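Local coordinates for phage terminase large subunit (Thermus phage P7426, PDB 7KS4), which probably acts as the ATP-driven motor that packages viral DNA into empty capsids and as the nuclease that cuts the genome, here represented by its N-terminal ATPase domain, at residues L19-H24 against S49-V54; F58-R63 against S130-K135; V54-E59 against G83-K88. One frame throughout, in Å; residues are numbered along the deposited sequence.

Interaction 1: residues L19-H24 against S49-V54; sequences LGYKPH and SEAASV
Tyr21 lays its ring over the side chain of Val54, and the methyl CG2 of Val54 sits 3.5 Å from the centroid of the Tyr21 ring, 7° off the normal, a CH-pi contact over the middle of the face. Pro23 N lies over the centre of the opposite face, so the phenol is held between its own loop and the helix. A chi1 of 175° sets Tyr21 CG anti to the backbone N, and the ring beyond it lies against the helix. Tyr21 CE1 passes 3.7 Å from Glu50 CG, and the two side chains run past each other in opposite directions. At the far end Tyr21 OH rests 3.6 Å from Ala51 CA and is hydrogen-bonded to His31. The other methyl of Val54, CG1, meets Leu19 CD1 at 3.6 Å. Glu50 bends at chi2 (70°), and its carboxylate is gripped by two cations, OE2 by Lys88 and OE1 by Arg84, which would favour its charged form. Gly20 closes helix 13-19 in a Schellman motif with positive phi. The loop also reaches the nucleotide, since Lys22 O accepts a hydrogen bond from N6 of ADP, while Ser49 N on the helix bonds a phosphate oxygen. The contact thus joins the adenine-side loop, which links helices 13-19 and 25-32, to the helix following the P-loop, 48-62, which also packs on helix 75-92 and strand 178-183.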
ATOM      1  N   LEU A  19     -17.152   3.480   1.343  1.00 45.49           N
ATOM      2  CA  LEU A  19     -16.375   2.474   2.051  1.00 46.15           C
ATOM      3  C   LEU A  19     -16.563   2.506   3.561  1.00 46.68           C
ATOM      4  O   LEU A  19     -16.081   1.595   4.241  1.00 49.74           O
ATOM      5  CB  LEU A  19     -14.889   2.639   1.736  1.00 44.65           C
ATOM      6  CG  LEU A  19     -14.409   1.980   0.449  1.00 44.05           C
ATOM      7  CD1 LEU A  19     -12.964   2.359   0.197  1.00 42.79           C
ATOM      8  CD2 LEU A  19     -14.569   0.474   0.534  1.00 45.63           C
ATOM      9  N   GLY A  20     -17.245   3.509   4.106  1.00 41.39           N
ATOM     10  CA  GLY A  20     -17.228   3.684   5.545  1.00 42.64           C
ATOM     11  C   GLY A  20     -15.865   4.088   6.049  1.00 41.17           C
ATOM     12  O   GLY A  20     -15.505   3.770   7.185  1.00 41.74           O
ATOM     13  N   TYR A  21     -15.105   4.804   5.230  1.00 40.17           N
ATOM     14  CA  TYR A  21     -13.706   5.114   5.483  1.00 40.79           C
ATOM     15  C   TYR A  21     -13.553   6.611   5.704  1.00 41.74           C
ATOM     16  O   TYR A  21     -14.020   7.412   4.889  1.00 43.90           O
ATOM     17  CB  TYR A  21     -12.859   4.645   4.299  1.00 35.59           C
ATOM     18  CG  TYR A  21     -11.382   4.990   4.332  1.00 34.27           C
ATOM     19  CD1 TYR A  21     -10.555   4.538   5.357  1.00 35.47           C
ATOM     20  CD2 TYR A  21     -10.805   5.715   3.300  1.00 32.23           C
ATOM     21  CE1 TYR A  21      -9.201   4.832   5.367  1.00 34.83           C
ATOM     22  CE2 TYR A  21      -9.442   6.006   3.295  1.00 31.82           C
ATOM     23  CZ  TYR A  21      -8.650   5.564   4.333  1.00 34.26           C
ATOM     24  OH  TYR A  21      -7.298   5.842   4.339  1.00 35.99           O
ATOM     25  N   LYS A  22     -12.902   6.984   6.804  1.00 41.22           N
ATOM     26  CA  LYS A  22     -12.669   8.385   7.156  1.00 43.47           C
ATOM     27  C   LYS A  22     -11.175   8.588   7.381  1.00 42.87           C
ATOM     28  O   LYS A  22     -10.686   8.510   8.516  1.00 44.72           O
ATOM     29  CB  LYS A  22     -13.476   8.786   8.392  1.00 49.82           C
ATOM     30  CG  LYS A  22     -14.993   8.899   8.143  1.00 54.37           C
ATOM     31  CD  LYS A  22     -15.788   7.749   8.778  1.00 58.12           C
ATOM     32  CE  LYS A  22     -17.304   7.919   8.583  1.00 61.24           C
ATOM     33  NZ  LYS A  22     -18.026   6.636   8.262  1.00 59.80           N
ATOM     34  N   PRO A  23     -10.425   8.893   6.330  1.00 41.86           N
ATOM     35  CA  PRO A  23      -8.962   8.901   6.450  1.00 41.55           C
ATOM     36  C   PRO A  23      -8.438  10.001   7.363  1.00 46.09           C
ATOM     37  O   PRO A  23      -9.058  11.053   7.533  1.00 47.35           O
ATOM     38  CB  PRO A  23      -8.501   9.126   5.005  1.00 37.79           C
ATOM     39  CG  PRO A  23      -9.631   9.877   4.384  1.00 37.57           C
ATOM     40  CD  PRO A  23     -10.868   9.330   4.995  1.00 40.22           C
ATOM     41  N   HIS A  24      -7.261   9.743   7.936  1.00 58.46           N
ATOM     42  CA  HIS A  24      -6.496  10.723   8.691  1.00 62.79           C
ATOM     43  C   HIS A  24      -5.651  11.576   7.746  1.00 56.61           C
ATOM     44  O   HIS A  24      -5.576  11.327   6.541  1.00 52.52           O
ATOM     45  CB  HIS A  24      -5.596  10.027   9.710  1.00 68.61           C
ATOM     46  CG  HIS A  24      -6.337   9.136  10.656  1.00 76.06           C
ATOM     47  ND1 HIS A  24      -5.779   8.001  11.202  1.00 78.78           N
ATOM     48  CD2 HIS A  24      -7.595   9.212  11.149  1.00 81.41           C
ATOM     49  CE1 HIS A  24      -6.660   7.417  11.994  1.00 83.85           C
ATOM     50  NE2 HIS A  24      -7.771   8.131  11.979  1.00 85.97           N
ATOM     51  N   SER A  49      -1.971   0.050   6.492  1.00 46.55           N
ATOM     52  CA  SER A  49      -2.726  -1.075   5.937  1.00 49.88           C
ATOM     53  C   SER A  49      -4.072  -0.623   5.399  1.00 46.89           C
ATOM     54  O   SER A  49      -4.501  -1.050   4.319  1.00 44.52           O
ATOM     55  CB  SER A  49      -2.951  -2.154   6.999  1.00 56.09           C
ATOM     56  OG  SER A  49      -1.812  -2.963   7.210  1.00 59.63           O
ATOM     57  N   GLU A  50      -4.778   0.205   6.169  1.00 44.20           N
ATOM     58  CA  GLU A  50      -6.111   0.633   5.768  1.00 41.48           C
ATOM     59  C   GLU A  50      -6.053   1.448   4.485  1.00 36.90           C
ATOM     60  O   GLU A  50      -6.843   1.227   3.557  1.00 34.79           O
ATOM     61  CB  GLU A  50      -6.767   1.446   6.887  1.00 45.03           C
ATOM     62  CG  GLU A  50      -8.271   1.559   6.747  1.00 47.54           C
ATOM     63  CD  GLU A  50      -8.975   0.243   7.012  1.00 51.54           C
ATOM     64  OE1 GLU A  50      -8.304  -0.710   7.462  1.00 53.38           O
ATOM     65  OE2 GLU A  50     -10.196   0.165   6.769  1.00 52.41           O
ATOM     66  N   ALA A  51      -5.129   2.409   4.425  1.00 37.69           N
ATOM     67  CA  ALA A  51      -5.019   3.267   3.250  1.00 36.94           C
ATOM     68  C   ALA A  51      -4.675   2.456   2.011  1.00 35.47           C
ATOM     69  O   ALA A  51      -5.233   2.686   0.930  1.00 35.31           O
ATOM     70  CB  ALA A  51      -3.967   4.346   3.493  1.00 37.96           C
ATOM     71  N   ALA A  52      -3.756   1.500   2.143  1.00 33.82           N
ATOM     72  CA  ALA A  52      -3.419   0.663   1.000  1.00 32.66           C
ATOM     73  C   ALA A  52      -4.625  -0.150   0.544  1.00 31.12           C
ATOM     74  O   ALA A  52      -4.850  -0.315  -0.658  1.00 29.76           O
ATOM     75  CB  ALA A  52      -2.251  -0.256   1.347  1.00 34.49           C
ATOM     76  N   SER A  53      -5.402  -0.683   1.489  1.00 30.17           N
ATOM     77  CA  SER A  53      -6.560  -1.488   1.110  1.00 32.36           C
ATOM     78  C   SER A  53      -7.578  -0.646   0.355  1.00 30.55           C
ATOM     79  O   SER A  53      -8.161  -1.104  -0.637  1.00 30.44           O
ATOM     80  CB  SER A  53      -7.187  -2.134   2.350  1.00 36.78           C
ATOM     81  OG  SER A  53      -7.958  -1.206   3.103  1.00 38.12           O
ATOM     82  N   VAL A  54      -7.782   0.602   0.786  1.00 30.63           N
ATOM     83  CA  VAL A  54      -8.715   1.486   0.090  1.00 29.83           C
ATOM     84  C   VAL A  54      -8.258   1.729  -1.339  1.00 28.65           C
ATOM     85  O   VAL A  54      -9.076   1.768  -2.267  1.00 26.79           O
ATOM     86  CB  VAL A  54      -8.874   2.807   0.861  1.00 31.93           C
ATOM     87  CG1 VAL A  54      -9.699   3.817   0.054  1.00 31.53           C
ATOM     88  CG2 VAL A  54      -9.540   2.533   2.207  1.00 32.65           C
TER

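Interaction 2: residues F58-R63 against S130-K135; sequences FELFAR and SEFRGK
Leu60 CD1 comes obliquely to the Phe132 ring and lies nearest Phe132 CB, at 3.8 Å; the two side chains cross at about a right angle. Phe132 CG is anti to the backbone N (chi1 -176°) while CB faces Leu60, and the ring packs on Phe82 and Val85 of helix 75-92. Within the helix, the Phe58 ring carries Ala62 CB on one face, 3.5 Å above the plane and toward the rim, while Phe15 meets Phe58 edge-to-face. Here the end of the helix that follows the P-loop packs on strand 126-136 of the central sheet of the ATPase domain. Helix 58-62 and strand 130-135 run nearly antiparallel, at 164°, with axes 8.1 Å apart. The other branch of Leu60, CD2, packs 3.7 Å from Ser130 CB. The polar link is Ser130 OG to Leu60 O, 2.8 Å long, with the donor in the carbonyl plane on a lone pair. The carbonyl of Leu60 also takes a bond from His114 NE2, and Ser130 OG is bonded to Gly65 N. Chemically, then, a buried serine hydroxyl spans the last turn of the helix and the loop after it, satisfying polar backbone groups where the helix ends on the sheet, while Leu60, Phe132 CB and Ser130 CB supply the apolar part.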
ATOM      1  N   PHE A  58     -10.522   0.725  -4.722  1.00 28.66           N
ATOM      2  CA  PHE A  58     -10.874   1.699  -5.745  1.00 28.62           C
ATOM      3  C   PHE A  58     -10.464   1.216  -7.133  1.00 29.20           C
ATOM      4  O   PHE A  58     -11.261   1.252  -8.080  1.00 30.33           O
ATOM      5  CB  PHE A  58     -10.226   3.042  -5.421  1.00 28.99           C
ATOM      6  CG  PHE A  58     -10.557   4.116  -6.409  1.00 30.72           C
ATOM      7  CD1 PHE A  58     -11.822   4.678  -6.435  1.00 31.70           C
ATOM      8  CD2 PHE A  58      -9.611   4.551  -7.319  1.00 31.78           C
ATOM      9  CE1 PHE A  58     -12.138   5.660  -7.350  1.00 33.14           C
ATOM     10  CE2 PHE A  58      -9.920   5.533  -8.233  1.00 33.91           C
ATOM     11  CZ  PHE A  58     -11.186   6.091  -8.243  1.00 34.69           C
ATOM     12  N   GLU A  59      -9.223   0.749  -7.277  1.00 29.56           N
ATOM     13  CA  GLU A  59      -8.760   0.287  -8.581  1.00 31.19           C
ATOM     14  C   GLU A  59      -9.650  -0.820  -9.130  1.00 31.21           C
ATOM     15  O   GLU A  59     -10.003  -0.808 -10.317  1.00 33.07           O
ATOM     16  CB  GLU A  59      -7.315  -0.202  -8.489  1.00 34.38           C
ATOM     17  CG  GLU A  59      -6.298   0.900  -8.284  1.00 36.66           C
ATOM     18  CD  GLU A  59      -6.073   1.747  -9.525  1.00 38.92           C
ATOM     19  OE1 GLU A  59      -6.205   1.223 -10.646  1.00 41.01           O
ATOM     20  OE2 GLU A  59      -5.762   2.942  -9.367  1.00 42.44           O
ATOM     21  N   LEU A  60     -10.028  -1.786  -8.286  1.00 28.67           N
ATOM     22  CA  LEU A  60     -10.748  -2.954  -8.787  1.00 29.36           C
ATOM     23  C   LEU A  60     -12.113  -2.576  -9.346  1.00 29.21           C
ATOM     24  O   LEU A  60     -12.573  -3.196 -10.311  1.00 30.21           O
ATOM     25  CB  LEU A  60     -10.891  -4.003  -7.679  1.00 30.39           C
ATOM     26  CG  LEU A  60      -9.559  -4.566  -7.159  1.00 33.21           C
ATOM     27  CD1 LEU A  60      -9.794  -5.466  -5.953  1.00 34.52           C
ATOM     28  CD2 LEU A  60      -8.801  -5.320  -8.251  1.00 34.54           C
ATOM     29  N   PHE A  61     -12.765  -1.562  -8.772  1.00 30.21           N
ATOM     30  CA  PHE A  61     -14.087  -1.130  -9.224  1.00 30.12           C
ATOM     31  C   PHE A  61     -14.028   0.007 -10.232  1.00 30.33           C
ATOM     32  O   PHE A  61     -14.842   0.045 -11.162  1.00 30.46           O
ATOM     33  CB  PHE A  61     -14.934  -0.685  -8.031  1.00 30.62           C
ATOM     34  CG  PHE A  61     -15.445  -1.817  -7.211  1.00 30.93           C
ATOM     35  CD1 PHE A  61     -16.554  -2.533  -7.623  1.00 31.49           C
ATOM     36  CD2 PHE A  61     -14.819  -2.178  -6.032  1.00 32.40           C
ATOM     37  CE1 PHE A  61     -17.037  -3.590  -6.873  1.00 33.07           C
ATOM     38  CE2 PHE A  61     -15.300  -3.236  -5.275  1.00 34.04           C
ATOM     39  CZ  PHE A  61     -16.408  -3.944  -5.705  1.00 34.26           C
ATOM     40  N   ALA A  62     -13.113   0.961 -10.037  1.00 29.58           N
ATOM     41  CA  ALA A  62     -13.054   2.136 -10.897  1.00 30.65           C
ATOM     42  C   ALA A  62     -12.290   1.879 -12.183  1.00 31.71           C
ATOM     43  O   ALA A  62     -12.434   2.651 -13.139  1.00 30.78           O
ATOM     44  CB  ALA A  62     -12.405   3.312 -10.158  1.00 31.82           C
ATOM     45  N   ARG A  63     -11.491   0.817 -12.226  1.00 34.53           N
ATOM     46  CA  ARG A  63     -10.683   0.464 -13.389  1.00 37.67           C
ATOM     47  C   ARG A  63     -10.956  -0.997 -13.717  1.00 35.09           C
ATOM     48  O   ARG A  63     -10.150  -1.878 -13.393  1.00 33.50           O
ATOM     49  CB  ARG A  63      -9.201   0.716 -13.115  1.00 43.16           C
ATOM     50  CG  ARG A  63      -8.817   2.177 -13.182  1.00 49.26           C
ATOM     51  CD  ARG A  63      -8.735   2.620 -14.629  1.00 56.76           C
ATOM     52  NE  ARG A  63      -8.259   3.991 -14.778  1.00 62.46           N
ATOM     53  CZ  ARG A  63      -7.935   4.543 -15.945  1.00 68.69           C
ATOM     54  NH1 ARG A  63      -8.034   3.839 -17.067  1.00 70.62           N
ATOM     55  NH2 ARG A  63      -7.509   5.798 -15.992  1.00 71.20           N
ATOM     56  N   SER A 130     -11.363  -7.552 -12.947  1.00 32.86           N
ATOM     57  CA  SER A 130     -10.273  -7.026 -12.142  1.00 33.09           C
ATOM     58  C   SER A 130      -9.761  -8.117 -11.211  1.00 33.42           C
ATOM     59  O   SER A 130     -10.522  -8.972 -10.754  1.00 33.36           O
ATOM     60  CB  SER A 130     -10.746  -5.822 -11.331  1.00 31.96           C
ATOM     61  OG  SER A 130     -11.403  -4.892 -12.162  1.00 32.12           O
ATOM     62  N   GLU A 131      -8.455  -8.087 -10.935  1.00 33.44           N
ATOM     63  CA  GLU A 131      -7.810  -9.145 -10.169  1.00 34.50           C
ATOM     64  C   GLU A 131      -6.838  -8.552  -9.158  1.00 35.73           C
ATOM     65  O   GLU A 131      -6.058  -7.653  -9.490  1.00 33.72           O
ATOM     66  CB  GLU A 131      -7.058 -10.114 -11.087  1.00 38.53           C
ATOM     67  CG  GLU A 131      -6.398 -11.250 -10.347  1.00 42.73           C
ATOM     68  CD  GLU A 131      -5.872 -12.322 -11.280  1.00 47.25           C
ATOM     69  OE1 GLU A 131      -6.009 -12.167 -12.511  1.00 49.02           O
ATOM     70  OE2 GLU A 131      -5.321 -13.320 -10.777  1.00 49.77           O
ATOM     71  N   PHE A 132      -6.878  -9.074  -7.933  1.00 37.25           N
ATOM     72  CA  PHE A 132      -5.988  -8.641  -6.863  1.00 37.52           C
ATOM     73  C   PHE A 132      -5.468  -9.872  -6.143  1.00 37.83           C
ATOM     74  O   PHE A 132      -6.257 -10.724  -5.723  1.00 39.84           O
ATOM     75  CB  PHE A 132      -6.717  -7.715  -5.885  1.00 35.79           C
ATOM     76  CG  PHE A 132      -5.841  -7.141  -4.805  1.00 34.41           C
ATOM     77  CD1 PHE A 132      -4.838  -6.236  -5.115  1.00 33.69           C
ATOM     78  CD2 PHE A 132      -6.050  -7.472  -3.474  1.00 33.94           C
ATOM     79  CE1 PHE A 132      -4.036  -5.689  -4.120  1.00 32.94           C
ATOM     80  CE2 PHE A 132      -5.255  -6.929  -2.473  1.00 32.91           C
ATOM     81  CZ  PHE A 132      -4.252  -6.033  -2.796  1.00 32.31           C
ATOM     82  N   ARG A 133      -4.147  -9.966  -6.005  1.00 35.87           N
ATOM     83  CA  ARG A 133      -3.521 -11.124  -5.387  1.00 36.75           C
ATOM     84  C   ARG A 133      -2.602 -10.698  -4.259  1.00 34.86           C
ATOM     85  O   ARG A 133      -1.994  -9.626  -4.300  1.00 34.29           O
ATOM     86  CB  ARG A 133      -2.701 -11.934  -6.380  1.00 41.50           C
ATOM     87  CG  ARG A 133      -3.515 -12.724  -7.369  1.00 45.52           C
ATOM     88  CD  ARG A 133      -2.991 -14.143  -7.461  1.00 51.61           C
ATOM     89  NE  ARG A 133      -3.197 -14.705  -8.785  1.00 55.48           N
ATOM     90  CZ  ARG A 133      -3.005 -15.982  -9.087  1.00 58.52           C
ATOM     91  NH1 ARG A 133      -3.218 -16.401 -10.322  1.00 61.80           N
ATOM     92  NH2 ARG A 133      -2.611 -16.836  -8.150  1.00 59.52           N
ATOM     93  N   GLY A 134      -2.501 -11.564  -3.256  1.00 35.65           N
ATOM     94  CA  GLY A 134      -1.479 -11.436  -2.236  1.00 35.46           C
ATOM     95  C   GLY A 134      -0.262 -12.269  -2.602  1.00 37.19           C
ATOM     96  O   GLY A 134      -0.383 -13.377  -3.119  1.00 38.57           O
ATOM     97  N   LYS A 135       0.916 -11.708  -2.337  1.00 37.96           N
ATOM     98  CA  LYS A 135       2.179 -12.352  -2.665  1.00 41.18           C
ATOM     99  C   LYS A 135       3.145 -12.189  -1.501  1.00 40.93           C
ATOM    100  O   LYS A 135       3.028 -11.262  -0.695  1.00 38.40           O
ATOM    101  CB  LYS A 135       2.798 -11.769  -3.941  1.00 42.45           C
ATOM    102  CG  LYS A 135       2.005 -12.055  -5.212  1.00 43.15           C
ATOM    103  CD  LYS A 135       1.986 -13.541  -5.520  1.00 47.67           C
ATOM    104  CE  LYS A 135       1.307 -13.827  -6.839  1.00 49.75           C
ATOM    105  NZ  LYS A 135       1.233 -15.292  -7.093  1.00 52.73           N
TER

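Interaction 3: residues V54-E59 against G83-K88; sequences VEAVFE and GRVVEK
Val57 has CG1 anti to its backbone N (chi1 176°), which puts CG2 beside that N and against Lys88, whose own CG stands anti to its carbonyl carbon (chi1 -64°). The pair lies between two helices of the P-loop ATPase fold, the one that follows the P-loop (48-62) and helix 75-92. Their short segments cross at -46°, with axes 9.1 Å apart. Val57 CG2 touches Lys88 CB at 3.6 Å and lies farther along the same chain near CD, so the methyl rests on the aliphatic part of the lysine, the two side chains crossing at about a right angle. Val85 divides its branches between neighbouring residues of helix 48-62: Val85 CG2 meets Ala56 CB at 3.8 Å, whereas Val85 CG1 approaches Val57 CG2 more loosely, at 4.2 Å. All the residues that touch are buried, and no hydrogen bond links the segments. Leu19 of helix 13-19 also packs on Val57 and Lys88, while Phe150 and Ile152, on the strand carrying the predicted Walker B motif, lie against Ala56. The lysine chain stays extended from CG onward until its last torsion, where a bend (chi4 50°) sets the direction of NZ, whose partner is Glu50. The same helix reaches the nucleotide through Arg84, one turn earlier, which touches ADP. Where the lysine chain turns at its end, Lys88 CE also comes within 4.2 Å of Val54 CG2.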
ATOM      1  N   VAL A  54      -7.782   0.602   0.786  1.00 30.63           N
ATOM      2  CA  VAL A  54      -8.715   1.486   0.090  1.00 29.83           C
ATOM      3  C   VAL A  54      -8.258   1.729  -1.339  1.00 28.65           C
ATOM      4  O   VAL A  54      -9.076   1.768  -2.267  1.00 26.79           O
ATOM      5  CB  VAL A  54      -8.874   2.807   0.861  1.00 31.93           C
ATOM      6  CG1 VAL A  54      -9.699   3.817   0.054  1.00 31.53           C
ATOM      7  CG2 VAL A  54      -9.540   2.533   2.207  1.00 32.65           C
ATOM      8  N   GLU A  55      -6.951   1.930  -1.538  1.00 28.26           N
ATOM      9  CA  GLU A  55      -6.428   2.135  -2.888  1.00 28.44           C
ATOM     10  C   GLU A  55      -6.736   0.944  -3.783  1.00 28.22           C
ATOM     11  O   GLU A  55      -7.164   1.109  -4.933  1.00 27.83           O
ATOM     12  CB  GLU A  55      -4.917   2.385  -2.835  1.00 29.69           C
ATOM     13  CG  GLU A  55      -4.524   3.711  -2.189  1.00 31.67           C
ATOM     14  CD  GLU A  55      -4.610   4.883  -3.147  1.00 32.13           C
ATOM     15  OE1 GLU A  55      -4.484   4.671  -4.370  1.00 31.45           O
ATOM     16  OE2 GLU A  55      -4.814   6.023  -2.675  1.00 33.93           O
ATOM     17  N   ALA A  56      -6.527  -0.269  -3.272  1.00 28.19           N
ATOM     18  CA  ALA A  56      -6.801  -1.473  -4.052  1.00 27.99           C
ATOM     19  C   ALA A  56      -8.282  -1.598  -4.386  1.00 28.17           C
ATOM     20  O   ALA A  56      -8.645  -1.906  -5.527  1.00 27.59           O
ATOM     21  CB  ALA A  56      -6.314  -2.701  -3.288  1.00 29.74           C
ATOM     22  N   VAL A  57      -9.157  -1.370  -3.402  1.00 28.86           N
ATOM     23  CA  VAL A  57     -10.594  -1.460  -3.654  1.00 28.63           C
ATOM     24  C   VAL A  57     -10.990  -0.523  -4.784  1.00 28.36           C
ATOM     25  O   VAL A  57     -11.727  -0.901  -5.704  1.00 28.37           O
ATOM     26  CB  VAL A  57     -11.397  -1.147  -2.378  1.00 29.87           C
ATOM     27  CG1 VAL A  57     -12.891  -1.162  -2.694  1.00 30.45           C
ATOM     28  CG2 VAL A  57     -11.092  -2.142  -1.276  1.00 31.42           C
ATOM     29  N   PHE A  58     -10.522   0.725  -4.722  1.00 28.66           N
ATOM     30  CA  PHE A  58     -10.874   1.699  -5.745  1.00 28.62           C
ATOM     31  C   PHE A  58     -10.464   1.216  -7.133  1.00 29.20           C
ATOM     32  O   PHE A  58     -11.261   1.252  -8.080  1.00 30.33           O
ATOM     33  CB  PHE A  58     -10.226   3.042  -5.421  1.00 28.99           C
ATOM     34  CG  PHE A  58     -10.557   4.116  -6.409  1.00 30.72           C
ATOM     35  CD1 PHE A  58     -11.822   4.678  -6.435  1.00 31.70           C
ATOM     36  CD2 PHE A  58      -9.611   4.551  -7.319  1.00 31.78           C
ATOM     37  CE1 PHE A  58     -12.138   5.660  -7.350  1.00 33.14           C
ATOM     38  CE2 PHE A  58      -9.920   5.533  -8.233  1.00 33.91           C
ATOM     39  CZ  PHE A  58     -11.186   6.091  -8.243  1.00 34.69           C
ATOM     40  N   GLU A  59      -9.223   0.749  -7.277  1.00 29.56           N
ATOM     41  CA  GLU A  59      -8.760   0.287  -8.581  1.00 31.19           C
ATOM     42  C   GLU A  59      -9.650  -0.820  -9.130  1.00 31.21           C
ATOM     43  O   GLU A  59     -10.003  -0.808 -10.317  1.00 33.07           O
ATOM     44  CB  GLU A  59      -7.315  -0.202  -8.489  1.00 34.38           C
ATOM     45  CG  GLU A  59      -6.298   0.900  -8.284  1.00 36.66           C
ATOM     46  CD  GLU A  59      -6.073   1.747  -9.525  1.00 38.92           C
ATOM     47  OE1 GLU A  59      -6.205   1.223 -10.646  1.00 41.01           O
ATOM     48  OE2 GLU A  59      -5.762   2.942  -9.367  1.00 42.44           O
ATOM     49  N   GLY A  83      -6.835  -9.428   3.237  1.00 40.48           N
ATOM     50  CA  GLY A  83      -8.093  -9.708   3.912  1.00 42.06           C
ATOM     51  C   GLY A  83      -8.970  -8.477   4.047  1.00 42.03           C
ATOM     52  O   GLY A  83     -10.197  -8.560   3.971  1.00 41.88           O
ATOM     53  N   ARG A  84      -8.352  -7.317   4.258  1.00 42.83           N
ATOM     54  CA  ARG A  84      -9.127  -6.089   4.353  1.00 43.99           C
ATOM     55  C   ARG A  84      -9.702  -5.692   3.002  1.00 40.81           C
ATOM     56  O   ARG A  84     -10.830  -5.192   2.925  1.00 40.14           O
ATOM     57  CB  ARG A  84      -8.262  -4.973   4.915  1.00 46.43           C
ATOM     58  CG  ARG A  84      -7.812  -5.260   6.315  1.00 51.02           C
ATOM     59  CD  ARG A  84      -6.991  -4.140   6.852  1.00 54.77           C
ATOM     60  NE  ARG A  84      -6.389  -4.496   8.130  1.00 60.46           N
ATOM     61  CZ  ARG A  84      -6.028  -3.616   9.051  1.00 65.68           C
ATOM     62  NH1 ARG A  84      -6.224  -2.326   8.829  1.00 66.20           N
ATOM     63  NH2 ARG A  84      -5.485  -4.027  10.187  1.00 69.90           N
ATOM     64  N   VAL A  85      -8.947  -5.906   1.924  1.00 35.68           N
ATOM     65  CA  VAL A  85      -9.487  -5.647   0.593  1.00 34.29           C
ATOM     66  C   VAL A  85     -10.688  -6.548   0.336  1.00 34.17           C
ATOM     67  O   VAL A  85     -11.711  -6.106  -0.195  1.00 32.52           O
ATOM     68  CB  VAL A  85      -8.394  -5.831  -0.475  1.00 32.78           C
ATOM     69  CG1 VAL A  85      -8.972  -5.673  -1.869  1.00 31.43           C
ATOM     70  CG2 VAL A  85      -7.262  -4.812  -0.262  1.00 32.84           C
ATOM     71  N   VAL A  86     -10.583  -7.823   0.719  1.00 37.17           N
ATOM     72  CA  VAL A  86     -11.687  -8.763   0.532  1.00 39.32           C
ATOM     73  C   VAL A  86     -12.958  -8.233   1.189  1.00 40.08           C
ATOM     74  O   VAL A  86     -13.999  -8.099   0.535  1.00 38.51           O
ATOM     75  CB  VAL A  86     -11.317 -10.153   1.076  1.00 42.42           C
ATOM     76  CG1 VAL A  86     -12.535 -11.078   1.066  1.00 44.33           C
ATOM     77  CG2 VAL A  86     -10.194 -10.763   0.247  1.00 41.78           C
ATOM     78  N   GLU A  87     -12.901  -7.949   2.495  1.00 42.56           N
ATOM     79  CA  GLU A  87     -14.097  -7.473   3.193  1.00 44.20           C
ATOM     80  C   GLU A  87     -14.707  -6.281   2.469  1.00 42.72           C
ATOM     81  O   GLU A  87     -15.919  -6.237   2.220  1.00 40.08           O
ATOM     82  CB  GLU A  87     -13.774  -7.093   4.643  1.00 47.96           C
ATOM     83  CG  GLU A  87     -15.012  -6.755   5.497  1.00 52.30           C
ATOM     84  CD  GLU A  87     -15.538  -5.335   5.283  1.00 52.72           C
ATOM     85  OE1 GLU A  87     -14.722  -4.430   5.002  1.00 52.53           O
ATOM     86  OE2 GLU A  87     -16.770  -5.125   5.395  1.00 52.97           O
ATOM     87  N   LYS A  88     -13.870  -5.298   2.127  1.00 39.39           N
ATOM     88  CA  LYS A  88     -14.372  -4.073   1.513  1.00 39.19           C
ATOM     89  C   LYS A  88     -14.954  -4.344   0.134  1.00 36.46           C
ATOM     90  O   LYS A  88     -16.001  -3.790  -0.221  1.00 36.61           O
ATOM     91  CB  LYS A  88     -13.250  -3.036   1.421  1.00 38.70           C
ATOM     92  CG  LYS A  88     -12.727  -2.590   2.772  1.00 41.29           C
ATOM     93  CD  LYS A  88     -11.570  -1.605   2.636  1.00 40.93           C
ATOM     94  CE  LYS A  88     -11.345  -0.845   3.931  1.00 45.41           C
ATOM     95  NZ  LYS A  88     -11.252  -1.751   5.097  1.00 48.17           N
TER

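Overall arrangement
From the N terminus, the chain leaves the loop after helix 13-19 and runs through helix 25-32, strand 37-42 and the P-loop before the start of helix 48-62 returns to that loop, closing interaction 1. Interactions 2 and 3 follow in series, opening from overlapping parts of the same helix. Residues 54-59 close a shorter loop, through strand 67-72, onto helix 75-92; residues 58-63 close a longer one that reaches strand 126-136 beyond two antiparallel strands. Interactions 1 and 3 meet at shared Val54 and at Glu50. Phe132 joins interaction 2 to interaction 3 by packing on Ala56 and Val85. Helix 48-62 thereby connects the nucleotide pocket with the sheet.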